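Local coordinates for protein mannan endo-1,6-alpha-mannosidase (Chaetomium thermophilum, PDB 6RY0) that probably cleaves alpha-1,6-mannosidic linkages as a calcium-binding family 76 glycoside hydrolase linked to the transfer of GPI-anchored glycoproteins into the fungal cell wall, at residues 85-93 against 396-407. Numbering follows the deposited sequence.
Sequences TYVDYWHLT and LAAVSSLLIEYA
Leu92 points its isobutyl group at Ser400 and the turn from Ser401 to Ile404, with CD1 3.8 Å from Ser400 CB and CD2 4.0 Å from Ile404 CD1. Ala407 CB also meets CD2, its small methyl letting the turning backbone come close, and lies 4.0 Å from His91 NE2. Replacing Leu92 by alanine would remove both methyls and would probably leave a gap between Ser400, Ile404 and Ala407. Leu396, its CG anti to the backbone N (chi1 172°), splits its methyls between two tyrosines: CD2 makes an off-centre CH-pi contact 4.2 Å from the Tyr86 ring centroid, while CD1 meets Tyr89 CD1. In the conformer described, small Ser400 brings its OG to the edge of the Tyr89 ring, in plane and 3.5 Å from Tyr89 CD1; the hydroxyl donates back to Leu396 O. No direct hydrogen bond crosses between the segments; one water donates to both Leu92 O (2.7 Å) and Leu403 O (2.9 Å). The axes of segments 85-93 and 396-401 run nearly parallel (22°) and approach to 9.6 Å, packing helices 76-93 and 389-401 together, consistent with the (alpha/alpha)6 barrel of family 76; helix 33-48 packs against Tyr86 and Tyr89, and Arg329 of helix 323-337 touches Thr85, Ala397 and Ser401.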
loop_
_atom_site.group_PDB
_atom_site.type_symbol
_atom_site.label_atom_id
_atom_site.label_comp_id
_atom_site.label_asym_id
_atom_site.label_seq_id
_atom_site.Cartn_x
_atom_site.Cartn_y
_atom_site.Cartn_z
ATOM N N THR A 85 -1.921 6.166 -4.647
ATOM C CA THR A 85 -3.054 6.932 -4.133
ATOM C C THR A 85 -3.731 7.728 -5.256
ATOM O O THR A 85 -4.958 7.806 -5.319
ATOM C CB THR A 85 -2.619 7.868 -3.000
ATOM O OG1 THR A 85 -2.030 7.098 -1.949
ATOM C CG2 THR A 85 -3.794 8.601 -2.409
ATOM N N TYR A 86 -2.933 8.307 -6.158
ATOM C CA TYR A 86 -3.461 9.071 -7.253
ATOM C C TYR A 86 -4.008 8.228 -8.406
ATOM O O TYR A 86 -4.940 8.656 -9.088
ATOM C CB TYR A 86 -2.455 10.110 -7.795
ATOM C CG TYR A 86 -2.430 11.351 -6.915
ATOM C CD1 TYR A 86 -1.711 11.384 -5.731
ATOM C CD2 TYR A 86 -3.153 12.487 -7.261
ATOM C CE1 TYR A 86 -1.727 12.485 -4.914
ATOM C CE2 TYR A 86 -3.166 13.608 -6.443
ATOM C CZ TYR A 86 -2.461 13.592 -5.271
ATOM O OH TYR A 86 -2.418 14.666 -4.435
ATOM N N VAL A 87 -3.456 7.047 -8.621
ATOM C CA VAL A 87 -4.082 6.101 -9.543
ATOM C C VAL A 87 -5.488 5.752 -9.058
ATOM O O VAL A 87 -6.456 5.731 -9.832
ATOM C CB VAL A 87 -3.194 4.850 -9.684
ATOM C CG1 VAL A 87 -3.902 3.745 -10.453
ATOM C CG2 VAL A 87 -1.870 5.200 -10.379
ATOM N N ASP A 88 -5.615 5.501 -7.755
ATOM C CA ASP A 88 -6.934 5.264 -7.157
ATOM C C ASP A 88 -7.822 6.510 -7.237
ATOM O O ASP A 88 -9.008 6.399 -7.538
ATOM C CB ASP A 88 -6.839 4.766 -5.712
ATOM C CG ASP A 88 -7.015 3.276 -5.572
ATOM O OD1 ASP A 88 -7.577 2.619 -6.477
ATOM O OD2 ASP A 88 -6.596 2.775 -4.489
ATOM N N TYR A 89 -7.262 7.681 -6.954
ATOM C CA TYR A 89 -8.037 8.930 -7.015
ATOM C C TYR A 89 -8.719 9.081 -8.367
ATOM O O TYR A 89 -9.927 9.360 -8.434
ATOM C CB TYR A 89 -7.137 10.122 -6.709
ATOM C CG TYR A 89 -7.800 11.455 -6.985
ATOM C CD1 TYR A 89 -8.745 11.971 -6.139
ATOM C CD2 TYR A 89 -7.484 12.179 -8.132
ATOM C CE1 TYR A 89 -9.396 13.185 -6.434
ATOM C CE2 TYR A 89 -8.126 13.368 -8.437
ATOM C CZ TYR A 89 -9.101 13.847 -7.591
ATOM O OH TYR A 89 -9.806 14.993 -7.849
ATOM N N TRP A 90 -7.971 8.917 -9.453
ATOM C CA TRP A 90 -8.563 9.034 -10.774
ATOM C C TRP A 90 -9.625 7.961 -11.000
ATOM O O TRP A 90 -10.685 8.235 -11.563
ATOM C CB TRP A 90 -7.467 8.983 -11.840
ATOM C CG TRP A 90 -8.006 8.710 -13.204
ATOM C CD1 TRP A 90 -8.653 9.566 -14.059
ATOM C CD2 TRP A 90 -7.979 7.441 -13.860
ATOM N NE1 TRP A 90 -9.004 8.901 -15.207
ATOM C CE2 TRP A 90 -8.609 7.588 -15.104
ATOM C CE3 TRP A 90 -7.499 6.184 -13.485
ATOM C CZ2 TRP A 90 -8.761 6.507 -16.003
ATOM C CZ3 TRP A 90 -7.654 5.128 -14.350
ATOM C CH2 TRP A 90 -8.255 5.290 -15.596
ATOM N N HIS A 91 -9.335 6.727 -10.601
ATOM C CA HIS A 91 -10.281 5.631 -10.746
ATOM C C HIS A 91 -11.607 5.910 -10.037
ATOM O O HIS A 91 -12.664 5.519 -10.507
ATOM C CB HIS A 91 -9.601 4.373 -10.213
ATOM C CG HIS A 91 -10.449 3.159 -10.086
ATOM N ND1 HIS A 91 -10.953 2.481 -11.161
ATOM C CD2 HIS A 91 -10.794 2.439 -8.994
ATOM C CE1 HIS A 91 -11.592 1.398 -10.737
ATOM N NE2 HIS A 91 -11.513 1.347 -9.416
ATOM N N LEU A 92 -11.524 6.501 -8.848
ATOM C CA LEU A 92 -12.670 6.715 -7.976
ATOM C C LEU A 92 -13.469 7.956 -8.358
ATOM O O LEU A 92 -14.669 8.020 -8.149
ATOM C CB LEU A 92 -12.180 6.836 -6.530
ATOM C CG LEU A 92 -11.743 5.488 -5.942
ATOM C CD1 LEU A 92 -10.789 5.680 -4.783
ATOM C CD2 LEU A 92 -12.914 4.651 -5.533
ATOM N N THR A 93 -12.790 8.988 -8.875
ATOM C CA THR A 93 -13.418 10.280 -9.125
ATOM C C THR A 93 -13.630 10.621 -10.594
ATOM O O THR A 93 -14.458 11.450 -10.904
ATOM C CB THR A 93 -12.597 11.431 -8.505
ATOM O OG1 THR A 93 -11.390 11.603 -9.243
ATOM C CG2 THR A 93 -12.375 11.274 -7.024
ATOM N N LEU A 396 -6.955 12.046 1.782
ATOM C CA LEU A 396 -7.297 11.905 0.372
ATOM C C LEU A 396 -7.792 10.484 0.065
ATOM O O LEU A 396 -8.811 10.291 -0.608
ATOM C CB LEU A 396 -6.106 12.263 -0.501
ATOM C CG LEU A 396 -6.253 11.990 -2.008
ATOM C CD1 LEU A 396 -7.386 12.779 -2.599
ATOM C CD2 LEU A 396 -4.947 12.324 -2.708
ATOM N N ALA A 397 -7.062 9.488 0.557
ATOM C CA ALA A 397 -7.428 8.096 0.357
ATOM C C ALA A 397 -8.793 7.774 0.961
ATOM O O ALA A 397 -9.635 7.138 0.329
ATOM C CB ALA A 397 -6.350 7.214 0.992
ATOM N N ALA A 398 -9.018 8.214 2.191
ATOM C CA ALA A 398 -10.270 7.905 2.878
ATOM C C ALA A 398 -11.459 8.546 2.186
ATOM O O ALA A 398 -12.508 7.920 2.026
ATOM C CB ALA A 398 -10.199 8.338 4.343
ATOM N N VAL A 399 -11.327 9.808 1.797
ATOM C CA VAL A 399 -12.450 10.502 1.187
ATOM C C VAL A 399 -12.717 9.970 -0.213
ATOM O O VAL A 399 -13.864 9.708 -0.582
ATOM C CB VAL A 399 -12.227 12.030 1.224
ATOM C CG1 VAL A 399 -13.296 12.754 0.409
ATOM C CG2 VAL A 399 -12.222 12.515 2.660
ATOM N N SER A 400 -11.668 9.787 -1.022
ATOM C CA SER A 400 -11.883 9.250 -2.362
ATOM C C SER A 400 -12.561 7.897 -2.312
ATOM O O SER A 400 -13.441 7.571 -3.117
ATOM C CB SER A 400 -10.566 9.118 -3.142
ATOM O OG SER A 400 -9.911 10.350 -3.258
ATOM N N SER A 401 -12.150 7.062 -1.362
ATOM C CA SER A 401 -12.678 5.718 -1.297
ATOM C C SER A 401 -14.146 5.679 -0.865
ATOM O O SER A 401 -14.803 4.649 -1.061
ATOM C CB SER A 401 -11.797 4.849 -0.405
ATOM O OG SER A 401 -10.547 4.639 -1.040
ATOM N N LEU A 402 -14.704 6.800 -0.370
ATOM C CA LEU A 402 -16.144 6.873 -0.163
ATOM C C LEU A 402 -16.919 6.691 -1.466
ATOM O O LEU A 402 -18.108 6.433 -1.414
ATOM C CB LEU A 402 -16.543 8.216 0.462
ATOM C CG LEU A 402 -16.052 8.442 1.888
ATOM C CD1 LEU A 402 -16.408 9.843 2.304
ATOM C CD2 LEU A 402 -16.617 7.409 2.875
ATOM N N LEU A 403 -16.261 6.835 -2.613
ATOM C CA LEU A 403 -16.896 6.667 -3.892
ATOM C C LEU A 403 -16.819 5.247 -4.438
ATOM O O LEU A 403 -17.186 5.010 -5.586
ATOM C CB LEU A 403 -16.318 7.663 -4.903
ATOM C CG LEU A 403 -16.467 9.140 -4.497
ATOM C CD1 LEU A 403 -15.554 10.017 -5.366
ATOM C CD2 LEU A 403 -17.913 9.582 -4.572
ATOM N N ILE A 404 -16.369 4.291 -3.637
ATOM C CA ILE A 404 -16.155 2.935 -4.135
ATOM C C ILE A 404 -17.438 2.331 -4.715
ATOM O O ILE A 404 -17.351 1.580 -5.661
ATOM C CB ILE A 404 -15.524 2.039 -3.042
ATOM C CG1 ILE A 404 -14.948 0.745 -3.629
ATOM C CG2 ILE A 404 -16.490 1.721 -1.915
ATOM C CD1 ILE A 404 -13.665 0.944 -4.385
ATOM N N GLU A 405 -18.615 2.655 -4.176
ATOM C CA GLU A 405 -19.859 2.069 -4.673
ATOM C C GLU A 405 -20.098 2.399 -6.139
ATOM O O GLU A 405 -20.842 1.697 -6.812
ATOM C CB GLU A 405 -21.060 2.531 -3.808
ATOM C CG GLU A 405 -21.270 4.118 -3.742
ATOM C CD GLU A 405 -22.516 4.577 -2.957
ATOM O OE1 GLU A 405 -22.359 5.312 -1.942
ATOM O OE2 GLU A 405 -23.652 4.230 -3.373
ATOM N N TYR A 406 -19.525 3.491 -6.623
ATOM C CA TYR A 406 -19.691 3.937 -7.992
ATOM C C TYR A 406 -18.586 3.469 -8.928
ATOM O O TYR A 406 -18.674 3.678 -10.138
ATOM C CB TYR A 406 -19.740 5.469 -8.055
ATOM C CG TYR A 406 -20.732 6.133 -7.110
ATOM C CD1 TYR A 406 -22.078 6.099 -7.338
ATOM C CD2 TYR A 406 -20.286 6.832 -6.005
ATOM C CE1 TYR A 406 -22.962 6.735 -6.458
ATOM C CE2 TYR A 406 -21.128 7.462 -5.149
ATOM C CZ TYR A 406 -22.471 7.417 -5.365
ATOM O OH TYR A 406 -23.349 8.037 -4.499
ATOM N N ALA A 407 -17.529 2.889 -8.391
ATOM C CA ALA A 407 -16.361 2.560 -9.169
ATOM C C ALA A 407 -16.461 1.180 -9.785
ATOM O O ALA A 407 -17.098 0.303 -9.242
ATOM C CB ALA A 407 -15.130 2.610 -8.274
HETATM O O HOH W 1 -16.268 5.888 -8.171
#